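Local coordinates for protein cytochrome C' (Rhodopseudomonas palustris, PDB 1MQV) that carries a covalently bound, high-spin heme c with no sixth iron ligand in a four-helix bundle and probably takes part in electron transfer, its exact role unknown, at residues A[2-5]-A[6-10]; A[12-15]-A[16-19]. The protein carries 3 engineered substitutions. All coordinates share one frame; numbering follows the deposited sequence.

Contact 1: residues A[2-5]-A[6-10]; sequences TDVI and AQRKA. With HEC (heme c), chain C.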
loop_
_atom_site.group_PDB
_atom_site.type_symbol
_atom_site.label_atom_id
_atom_site.label_comp_id
_atom_site.label_asym_id
_atom_site.label_seq_id
_atom_site.Cartn_x
_atom_site.Cartn_y
_atom_site.Cartn_z
ATOM N N THR A 2 -0.144 22.419 1.888
ATOM C CA THR A 2 0.281 22.332 0.495
ATOM C C THR A 2 -0.519 21.220 -0.187
ATOM O O THR A 2 -1.406 20.625 0.447
ATOM C CB THR A 2 1.811 22.039 0.403
ATOM O OG1 THR A 2 2.208 21.909 -0.974
ATOM C CG2 THR A 2 2.165 20.767 1.193
ATOM N N ASP A 3 -0.196 20.939 -1.456
ATOM C CA ASP A 3 -0.896 19.917 -2.225
ATOM C C ASP A 3 -0.653 18.490 -1.739
ATOM O O ASP A 3 0.052 17.700 -2.380
ATOM C CB ASP A 3 -0.539 20.007 -3.709
ATOM C CG ASP A 3 -1.688 19.542 -4.617
ATOM O OD1 ASP A 3 -2.573 18.776 -4.154
ATOM O OD2 ASP A 3 -1.707 19.943 -5.802
ATOM N N VAL A 4 -1.252 18.165 -0.601
ATOM C CA VAL A 4 -1.132 16.822 -0.040
ATOM C C VAL A 4 -1.782 15.806 -0.953
ATOM O O VAL A 4 -1.431 14.630 -0.890
ATOM C CB VAL A 4 -1.854 16.678 1.315
ATOM C CG1 VAL A 4 -1.065 17.352 2.410
ATOM C CG2 VAL A 4 -3.261 17.275 1.204
ATOM N N ILE A 5 -2.752 16.232 -1.765
ATOM C CA ILE A 5 -3.424 15.280 -2.657
ATOM C C ILE A 5 -2.399 14.860 -3.692
ATOM O O ILE A 5 -2.314 13.704 -4.062
ATOM C CB ILE A 5 -4.692 15.903 -3.349
ATOM C CG1 ILE A 5 -5.874 15.846 -2.383
ATOM C CG2 ILE A 5 -5.130 15.090 -4.576
ATOM C CD1 ILE A 5 -7.045 16.690 -2.811
ATOM N N ALA A 6 -1.582 15.799 -4.146
ATOM C CA ALA A 6 -0.584 15.421 -5.123
ATOM C C ALA A 6 0.485 14.568 -4.451
ATOM O O ALA A 6 0.991 13.607 -5.047
ATOM C CB ALA A 6 0.039 16.668 -5.752
ATOM N N GLN A 7 0.824 14.882 -3.209
ATOM C CA GLN A 7 1.854 14.120 -2.526
ATOM C C GLN A 7 1.453 12.682 -2.320
ATOM O O GLN A 7 2.233 11.758 -2.588
ATOM C CB GLN A 7 2.128 14.668 -1.138
ATOM C CG GLN A 7 3.037 15.861 -1.072
ATOM C CD GLN A 7 3.092 16.413 0.334
ATOM O OE1 GLN A 7 2.618 17.509 0.588
ATOM N NE2 GLN A 7 3.663 15.645 1.255
ATOM N N ARG A 8 0.247 12.501 -1.815
ATOM C CA ARG A 8 -0.219 11.138 -1.496
ATOM C C ARG A 8 -0.446 10.310 -2.750
ATOM O O ARG A 8 -0.177 9.117 -2.756
ATOM C CB ARG A 8 -1.481 11.174 -0.598
ATOM C CG ARG A 8 -2.766 11.632 -1.297
ATOM C CD ARG A 8 -3.715 12.243 -0.292
ATOM N NE ARG A 8 -5.077 12.358 -0.807
ATOM C CZ ARG A 8 -6.044 13.059 -0.199
ATOM N NH1 ARG A 8 -5.794 13.711 0.938
ATOM N NH2 ARG A 8 -7.263 13.103 -0.715
ATOM N N LYS A 9 -0.898 10.930 -3.840
ATOM C CA LYS A 9 -1.093 10.152 -5.054
ATOM C C LYS A 9 0.245 9.680 -5.609
ATOM O O LYS A 9 0.329 8.592 -6.210
ATOM C CB LYS A 9 -1.840 10.997 -6.108
ATOM C CG LYS A 9 -3.384 11.035 -5.956
ATOM C CD LYS A 9 -3.921 12.012 -7.033
ATOM C CE LYS A 9 -5.237 11.601 -7.619
ATOM N NZ LYS A 9 -5.575 12.572 -8.692
ATOM N N ALA A 10 1.293 10.485 -5.409
ATOM C CA ALA A 10 2.620 10.130 -5.894
ATOM C C ALA A 10 3.146 8.927 -5.101
ATOM O O ALA A 10 3.732 7.992 -5.659
ATOM C CB ALA A 10 3.584 11.310 -5.754
HETATM FE FE HEC C . -4.302 2.545 -2.472
HETATM C CHA HEC C . -4.918 5.203 -4.444
HETATM C CHB HEC C . -2.220 1.269 -4.868
HETATM C CHC HEC C . -3.079 0.296 -0.257
HETATM C CHD HEC C . -6.074 4.056 0.188
HETATM N NA HEC C . -3.687 3.133 -4.342
HETATM C C1A HEC C . -4.077 4.284 -4.956
HETATM C C2A HEC C . -3.461 4.354 -6.228
HETATM C C3A HEC C . -2.683 3.205 -6.411
HETATM C C4A HEC C . -2.850 2.462 -5.181
HETATM C CMA HEC C . -1.841 2.686 -7.533
HETATM C CAA HEC C . -3.693 5.451 -7.260
HETATM C CBA HEC C . -2.695 6.566 -7.039
HETATM C CGA HEC C . -2.752 7.602 -8.170
HETATM O O1A HEC C . -1.882 7.542 -9.044
HETATM O O2A HEC C . -3.665 8.450 -8.164
HETATM N NB HEC C . -2.989 1.113 -2.557
HETATM C C1B HEC C . -2.297 0.613 -3.647
HETATM C C2B HEC C . -1.584 -0.651 -3.361
HETATM C C3B HEC C . -1.831 -0.928 -2.073
HETATM C C4B HEC C . -2.677 0.189 -1.560
HETATM C CMB HEC C . -0.774 -1.455 -4.424
HETATM C CAB HEC C . -1.393 -2.080 -1.286
HETATM C CBB HEC C . -0.063 -2.523 -1.236
HETATM N NC HEC C . -4.471 2.296 -0.475
HETATM C C1C HEC C . -3.909 1.278 0.295
HETATM C C2C HEC C . -4.366 1.314 1.630
HETATM C C3C HEC C . -5.243 2.354 1.800
HETATM C C4C HEC C . -5.290 2.955 0.432
HETATM C CMC HEC C . -4.086 0.210 2.706
HETATM C CAC HEC C . -6.063 2.808 2.915
HETATM C CBC HEC C . -5.635 2.451 4.277
HETATM N ND HEC C . -5.324 4.269 -2.137
HETATM C C1D HEC C . -6.088 4.704 -1.084
HETATM C C2D HEC C . -6.830 5.940 -1.415
HETATM C C3D HEC C . -6.488 6.223 -2.716
HETATM C C4D HEC C . -5.537 5.209 -3.166
HETATM C CMD HEC C . -7.563 6.785 -0.332
HETATM C CAD HEC C . -6.978 7.529 -3.504
HETATM C CBD HEC C . -5.835 8.564 -3.277
HETATM C CGD HEC C . -6.264 9.934 -3.795
HETATM O O1D HEC C . -6.813 9.933 -4.907
HETATM O O2D HEC C . -6.066 10.951 -3.102
#

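Contact 2: residues A[12-15]-A[16-19]; sequences LKQM and GEAT. With HEC (heme c), chain C.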
loop_
_atom_site.group_PDB
_atom_site.type_symbol
_atom_site.label_atom_id
_atom_site.label_comp_id
_atom_site.label_asym_id
_atom_site.label_seq_id
_atom_site.Cartn_x
_atom_site.Cartn_y
_atom_site.Cartn_z
ATOM N N LEU A 12 1.243 6.689 -3.460
ATOM C CA LEU A 12 0.425 5.503 -3.746
ATOM C C LEU A 12 0.748 4.979 -5.133
ATOM O O LEU A 12 0.660 3.781 -5.380
ATOM C CB LEU A 12 -1.078 5.807 -3.603
ATOM C CG LEU A 12 -1.485 6.099 -2.165
ATOM C CD1 LEU A 12 -2.724 6.992 -2.138
ATOM C CD2 LEU A 12 -1.793 4.707 -1.446
ATOM N N LYS A 13 1.133 5.866 -6.054
ATOM C CA LYS A 13 1.517 5.408 -7.386
ATOM C C LYS A 13 2.773 4.551 -7.234
ATOM O O LYS A 13 2.888 3.484 -7.876
ATOM C CB LYS A 13 1.774 6.612 -8.319
ATOM C CG LYS A 13 2.258 6.234 -9.703
ATOM C CD LYS A 13 2.225 7.471 -10.619
ATOM C CE LYS A 13 2.989 7.234 -11.917
ATOM N NZ LYS A 13 2.592 5.975 -12.593
ATOM N N GLN A 14 3.713 4.998 -6.398
ATOM C CA GLN A 14 4.939 4.221 -6.141
ATOM C C GLN A 14 4.554 2.868 -5.531
ATOM O O GLN A 14 5.140 1.837 -5.882
ATOM C CB GLN A 14 5.901 4.910 -5.136
ATOM C CG GLN A 14 6.273 6.359 -5.397
ATOM C CD GLN A 14 6.946 6.989 -4.177
ATOM O OE1 GLN A 14 6.774 8.185 -3.893
ATOM N NE2 GLN A 14 7.718 6.181 -3.446
ATOM N N MET A 15 3.585 2.865 -4.611
ATOM C CA MET A 15 3.191 1.594 -3.987
ATOM C C MET A 15 2.693 0.659 -5.078
ATOM O O MET A 15 3.056 -0.526 -5.108
ATOM C CB MET A 15 2.096 1.808 -2.923
ATOM C CG MET A 15 2.589 2.095 -1.523
ATOM S SD MET A 15 1.768 1.048 -0.249
ATOM C CE MET A 15 0.431 2.051 0.077
ATOM N N GLY A 16 1.867 1.194 -5.987
ATOM C CA GLY A 16 1.372 0.386 -7.098
ATOM C C GLY A 16 2.533 -0.191 -7.913
ATOM O O GLY A 16 2.548 -1.401 -8.230
ATOM N N GLU A 17 3.516 0.654 -8.275
ATOM C CA GLU A 17 4.671 0.168 -9.028
ATOM C C GLU A 17 5.465 -0.901 -8.247
ATOM O O GLU A 17 5.999 -1.828 -8.839
ATOM C CB GLU A 17 5.582 1.344 -9.351
ATOM C CG GLU A 17 4.841 2.314 -10.243
ATOM C CD GLU A 17 5.483 3.684 -10.329
ATOM O OE1 GLU A 17 5.917 4.221 -9.280
ATOM O OE2 GLU A 17 5.530 4.234 -11.451
ATOM N N ALA A 18 5.557 -0.772 -6.928
ATOM C CA ALA A 18 6.315 -1.787 -6.160
ATOM C C ALA A 18 5.658 -3.160 -6.243
ATOM O O ALA A 18 6.341 -4.172 -6.055
ATOM C CB ALA A 18 6.469 -1.372 -4.668
ATOM N N THR A 19 4.349 -3.214 -6.482
ATOM C CA THR A 19 3.702 -4.533 -6.572
ATOM C C THR A 19 3.902 -5.161 -7.948
ATOM O O THR A 19 3.746 -6.365 -8.101
ATOM C CB THR A 19 2.159 -4.519 -6.306
ATOM O OG1 THR A 19 1.499 -3.814 -7.372
ATOM C CG2 THR A 19 1.838 -3.861 -4.991
HETATM FE FE HEC C . -4.302 2.545 -2.472
HETATM C CHA HEC C . -4.918 5.203 -4.444
HETATM C CHB HEC C . -2.220 1.269 -4.868
HETATM C CHC HEC C . -3.079 0.296 -0.257
HETATM C CHD HEC C . -6.074 4.056 0.188
HETATM N NA HEC C . -3.687 3.133 -4.342
HETATM C C1A HEC C . -4.077 4.284 -4.956
HETATM C C2A HEC C . -3.461 4.354 -6.228
HETATM C C3A HEC C . -2.683 3.205 -6.411
HETATM C C4A HEC C . -2.850 2.462 -5.181
HETATM C CMA HEC C . -1.841 2.686 -7.533
HETATM C CAA HEC C . -3.693 5.451 -7.260
HETATM C CBA HEC C . -2.695 6.566 -7.039
HETATM C CGA HEC C . -2.752 7.602 -8.170
HETATM O O1A HEC C . -1.882 7.542 -9.044
HETATM O O2A HEC C . -3.665 8.450 -8.164
HETATM N NB HEC C . -2.989 1.113 -2.557
HETATM C C1B HEC C . -2.297 0.613 -3.647
HETATM C C2B HEC C . -1.584 -0.651 -3.361
HETATM C C3B HEC C . -1.831 -0.928 -2.073
HETATM C C4B HEC C . -2.677 0.189 -1.560
HETATM C CMB HEC C . -0.774 -1.455 -4.424
HETATM C CAB HEC C . -1.393 -2.080 -1.286
HETATM C CBB HEC C . -0.063 -2.523 -1.236
HETATM N NC HEC C . -4.471 2.296 -0.475
HETATM C C1C HEC C . -3.909 1.278 0.295
HETATM C C2C HEC C . -4.366 1.314 1.630
HETATM C C3C HEC C . -5.243 2.354 1.800
HETATM C C4C HEC C . -5.290 2.955 0.432
HETATM C CMC HEC C . -4.086 0.210 2.706
HETATM C CAC HEC C . -6.063 2.808 2.915
HETATM C CBC HEC C . -5.635 2.451 4.277
HETATM N ND HEC C . -5.324 4.269 -2.137
HETATM C C1D HEC C . -6.088 4.704 -1.084
HETATM C C2D HEC C . -6.830 5.940 -1.415
HETATM C C3D HEC C . -6.488 6.223 -2.716
HETATM C C4D HEC C . -5.537 5.209 -3.166
HETATM C CMD HEC C . -7.563 6.785 -0.332
HETATM C CAD HEC C . -6.978 7.529 -3.504
HETATM C CBD HEC C . -5.835 8.564 -3.277
HETATM C CGD HEC C . -6.264 9.934 -3.795
HETATM O O1D HEC C . -6.813 9.933 -4.907
HETATM O O2D HEC C . -6.066 10.951 -3.102
#

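Contact 1: residues A[2-5]-A[6-10]
The N-terminal end of helix 4-27 joins a capped helix end, Asp3 against Ala6, to a heme propionate grip at Arg8. Asp3 is the N-cap residue. Its OD1 takes the Ala6 N-H at 3.1 Å, met from above the carboxylate plane. Asp3 O accepts from Gln7 N at 3.0 Å, in the carbonyl plane. Arg8 CG sits between backbone N and carbonyl carbon (chi1 72°), and the chain then runs extended beside Ile5, pointing the same way. This brings the guanidinium under Ile5 CG1, which lies 3.5 Å above the plane, over its centre. Heme O2D lies at the edge, in plane. Arg8 NE donates to heme O2D at 2.9 Å, nearly straight at 168°; NH2 adds a weak bond. The guanidinium has further partners: NH1 bonds Leu54 O and Ser59 OG, and NH2 bonds Thr65 OG1. A leucine in place of Arg8 would probably leave propionate O2D without its cationic partner and the Leu54 carbonyl without this donor. Lys9 runs its methylenes past heme O2A, but its NZ bonds to Asp64 O. Bonds along the guanidinium edge should fix its rotation, and its charge probably helps stabilise an ionised propionate.

Contact 2: residues A[12-15]-A[16-19]
Gly16 O is gripped twice by Thr19: its OG1 donates at 2.8 Å and its backbone N at 3.1 Å. These bonds lie in helix 4-27 of the four-helix bundle, where the helix passes the heme. Gly16 N donates to Leu12 O, and Glu17 N to Lys13 O. Ala18 N bonds to Gln14 O at 2.8 Å. The i to i+4 pattern runs on through Thr19, whose N also donates to Met15 O at 3.3 Å. Thr19 OG1 stands between its backbone N and carbonyl carbon (chi1 68°), and from there it reaches back to the Gly16 carbonyl. The same torsion sends the methyl CG2 to the heme, 3.6 Å from CMB. Gly16 lets the backbone itself come close: a side-chain carbon there would clash with the heme methyl CMA. Leu12 spreads over the porphyrin face. Its CD1 lies near C4D, and its CD2 stands 3.5 Å from the heme iron. The iron is held by His117 as axial ligand and has no sixth ligand, and Leu12 CD2 is a carbon that cannot coordinate it. Met15 bends at chi2 and chi3, which brings its CE over the same macrocycle near CHC. Met15 also touches Ile44, Asp47 and Ser48 of helix 34-50, and both it and Leu12 touch Leu51. This ties the heme pocket to the neighbouring helix. Farther from the porphyrin, Lys13 and Glu17 reach for each other. Their side chains slant across one another in a long salt bridge, which is likely to be a modest attraction. Glu17 OE1 points back at the backbone, 3.3 Å from Gln14 CA.

Contacts 1 and 2 follow one another along helix 4-27, with centres about 15 Å apart. Both touch the heme. They meet mostly different parts of it. In contact 1, Arg8 and Lys9 meet the propionates; Ala66 N and Thr65 OG1 also bond the heme. In contact 2, Leu12, Met15, Gly16 and Thr19 lie against the porphyrin and its methyls, while Lys13 still passes a propionate. The side chains of Arg8 and Leu12, one turn apart, come within about 5 Å of each other. Farther on, the side chain of Thr19 lies about 5 Å from that of Cys113, one of the covalent heme attachments. One helix thus follows the heme from its acidic edge to its thioether side.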